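Side-chain contact in Two-component system response regulator/GGDEF domain protein (Aeromonas salmonicida, PDB 3LUF), which probably makes cyclic di-GMP from two GTP molecules through a GGDEF domain, the piece described here being its two magnesium-binding receiver domains: residues E159-L164 and R189-R194. Sequence-based numbering, arbitrary orientation.
Unlike the reference sequence in segment 159-164: Ala162 (reference Thr).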
loop_
_atom_site.group_PDB
_atom_site.type_symbol
_atom_site.label_atom_id
_atom_site.label_comp_id
_atom_site.label_asym_id
_atom_site.label_seq_id
_atom_site.Cartn_x
_atom_site.Cartn_y
_atom_site.Cartn_z
ATOM N N GLU B 159 -23.802 0.811 12.922
ATOM C CA GLU B 159 -24.226 -0.032 11.816
ATOM C C GLU B 159 -23.094 -0.935 11.301
ATOM O O GLU B 159 -23.349 -2.086 10.986
ATOM C CB GLU B 159 -24.802 0.804 10.663
ATOM C CG GLU B 159 -25.249 -0.046 9.485
ATOM C CD GLU B 159 -26.092 0.711 8.467
ATOM O OE1 GLU B 159 -25.835 1.920 8.226
ATOM O OE2 GLU B 159 -27.014 0.068 7.909
ATOM N N ALA B 160 -21.869 -0.411 11.234
ATOM C CA ALA B 160 -20.697 -1.186 10.785
ATOM C C ALA B 160 -20.542 -2.428 11.631
ATOM O O ALA B 160 -20.349 -3.499 11.113
ATOM C CB ALA B 160 -19.410 -0.323 10.812
ATOM N N LEU B 161 -20.615 -2.275 12.955
ATOM C CA LEU B 161 -20.467 -3.412 13.852
ATOM C C LEU B 161 -21.551 -4.438 13.630
ATOM O O LEU B 161 -21.264 -5.621 13.565
ATOM C CB LEU B 161 -20.475 -2.957 15.305
ATOM C CG LEU B 161 -19.289 -2.072 15.714
ATOM C CD1 LEU B 161 -19.616 -1.166 16.889
ATOM C CD2 LEU B 161 -17.949 -2.891 15.987
ATOM N N ALA B 162 -22.793 -3.961 13.487
ATOM C CA ALA B 162 -23.938 -4.843 13.249
ATOM C C ALA B 162 -23.771 -5.641 11.965
ATOM O O ALA B 162 -24.025 -6.837 11.932
ATOM C CB ALA B 162 -25.244 -4.001 13.206
ATOM N N THR B 163 -23.316 -4.951 10.922
ATOM C CA THR B 163 -23.058 -5.545 9.612
ATOM C C THR B 163 -21.982 -6.624 9.677
ATOM O O THR B 163 -22.140 -7.712 9.137
ATOM C CB THR B 163 -22.780 -4.435 8.568
ATOM O OG1 THR B 163 -23.973 -3.680 8.422
ATOM C CG2 THR B 163 -22.427 -5.011 7.195
ATOM N N LEU B 164 -20.888 -6.329 10.377
ATOM C CA LEU B 164 -19.809 -7.302 10.568
ATOM C C LEU B 164 -20.280 -8.550 11.307
ATOM O O LEU B 164 -19.884 -9.686 10.962
ATOM C CB LEU B 164 -18.621 -6.660 11.282
ATOM C CG LEU B 164 -17.848 -5.661 10.404
ATOM C CD1 LEU B 164 -16.887 -4.745 11.251
ATOM C CD2 LEU B 164 -17.042 -6.338 9.281
ATOM N N ARG B 189 -10.180 0.877 16.937
ATOM C CA ARG B 189 -9.811 0.312 18.250
ATOM C C ARG B 189 -10.749 -0.843 18.672
ATOM O O ARG B 189 -10.257 -1.881 19.121
ATOM C CB ARG B 189 -9.761 1.398 19.341
ATOM C CG ARG B 189 -8.697 2.479 19.125
ATOM C CD ARG B 189 -8.360 3.255 20.455
ATOM N NE ARG B 189 -9.574 3.758 21.101
ATOM C CZ ARG B 189 -10.214 4.874 20.750
ATOM N NH1 ARG B 189 -9.752 5.651 19.754
ATOM N NH2 ARG B 189 -11.328 5.212 21.393
HETATM N N MSE B 190 -12.073 -0.683 18.511
HETATM C CA MSE B 190 -13.011 -1.734 18.855
HETATM C C MSE B 190 -12.759 -3.001 18.035
HETATM O O MSE B 190 -12.770 -4.132 18.555
HETATM C CB MSE B 190 -14.454 -1.242 18.661
HETATM C CG MSE B 190 -14.828 -0.240 19.728
HETATM SE SE MSE B 190 -16.729 0.165 19.551
HETATM C CE MSE B 190 -17.451 -1.552 19.890
ATOM N N LEU B 191 -12.554 -2.807 16.727
ATOM C CA LEU B 191 -12.371 -3.920 15.826
ATOM C C LEU B 191 -11.106 -4.686 16.195
ATOM O O LEU B 191 -11.078 -5.922 16.210
ATOM C CB LEU B 191 -12.331 -3.449 14.337
ATOM C CG LEU B 191 -13.678 -2.926 13.824
ATOM C CD1 LEU B 191 -13.523 -2.483 12.359
ATOM C CD2 LEU B 191 -14.792 -3.986 13.929
ATOM N N ARG B 192 -10.045 -3.947 16.470
ATOM C CA ARG B 192 -8.756 -4.603 16.714
ATOM C C ARG B 192 -8.702 -5.270 18.079
ATOM O O ARG B 192 -7.838 -6.119 18.299
ATOM C CB ARG B 192 -7.624 -3.608 16.586
ATOM C CG ARG B 192 -7.190 -3.349 15.162
ATOM C CD ARG B 192 -6.360 -4.491 14.577
ATOM N NE ARG B 192 -6.179 -4.244 13.134
ATOM C CZ ARG B 192 -6.920 -4.800 12.169
ATOM N NH1 ARG B 192 -7.869 -5.668 12.477
ATOM N NH2 ARG B 192 -6.694 -4.498 10.893
ATOM N N GLU B 193 -9.607 -4.907 18.989
ATOM C CA GLU B 193 -9.710 -5.690 20.241
ATOM C C GLU B 193 -10.199 -7.128 20.023
ATOM O O GLU B 193 -9.931 -8.006 20.866
ATOM C CB GLU B 193 -10.625 -4.967 21.238
ATOM C CG GLU B 193 -10.009 -3.667 21.763
ATOM C CD GLU B 193 -10.700 -3.184 23.019
ATOM O OE1 GLU B 193 -11.916 -3.017 22.971
ATOM O OE2 GLU B 193 -10.008 -2.949 24.042
ATOM N N ARG B 194 -10.862 -7.356 18.883
ATOM C CA ARG B 194 -11.392 -8.674 18.489
ATOM C C ARG B 194 -10.631 -9.329 17.335
ATOM O O ARG B 194 -10.459 -10.559 17.321
ATOM C CB ARG B 194 -12.865 -8.574 18.056
ATOM C CG ARG B 194 -13.852 -8.259 19.093
ATOM C CD ARG B 194 -15.260 -8.309 18.473
ATOM N NE ARG B 194 -15.869 -9.635 18.488
ATOM C CZ ARG B 194 -17.039 -9.912 17.914
ATOM N NH1 ARG B 194 -17.682 -8.976 17.224
ATOM N NH2 ARG B 194 -17.549 -11.139 17.986
#
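Leu161 and Leu191 meet through their outer methyls where two helical segments, 159-164 and 189-194, run side by side: their axes come within 11.9 Å and their N-to-C directions differ by 27°. The CA atoms of Leu161 and Leu191, the nearest pair, are 8.3 Å apart, so side chains alone bridge the gap, and no hydrogen bond crosses it.

Leu191 reaches across with one methyl. Its CD2 meets Leu164 CD1 at 3.5 Å, tighter than usual for two carbons, and the two side chains cross at about a right angle. The same CD2 lies 3.9 Å from Leu161 CD2. One branch of Leu191 thus serves two leucines set one helical turn apart.

Leu161 uses both of its methyls. While CD2 meets mainly Leu191, CD1 touches the terminal methyl CE of Met190, a selenomethionine, at 3.7 Å. In Met190 the chain runs extended at chi2 and then turns about CG-SE (chi3 62°), which sets CE against Leu161 CD1, these side chains likewise crossing at about a right angle. Met190 is exposed and Leu191 buried, so the apolar seam runs from the protein surface inward; just 173 Å² is covered in all.

On the far side of helix 157-166, Thr163 OG1 donates to Glu159 O at 3.1 Å from above the carbonyl plane, and the same oxygen accepts the backbone bond from Thr163 N.

The contact joins neighbouring helices of the second receiver domain, a CheY-like fold with strand order 2-1-3-4-5, with the side chain of Leu191 about 12 Å from that of Asp176, a ligand of the magnesium ion. On the sheet side, Leu164 touches Leu128 of strand 126-130 and Leu191 touches Ile202 of strand 201-207, and a salt bridge from Arg194 to Glu165 also links helices 157-166 and 184-194.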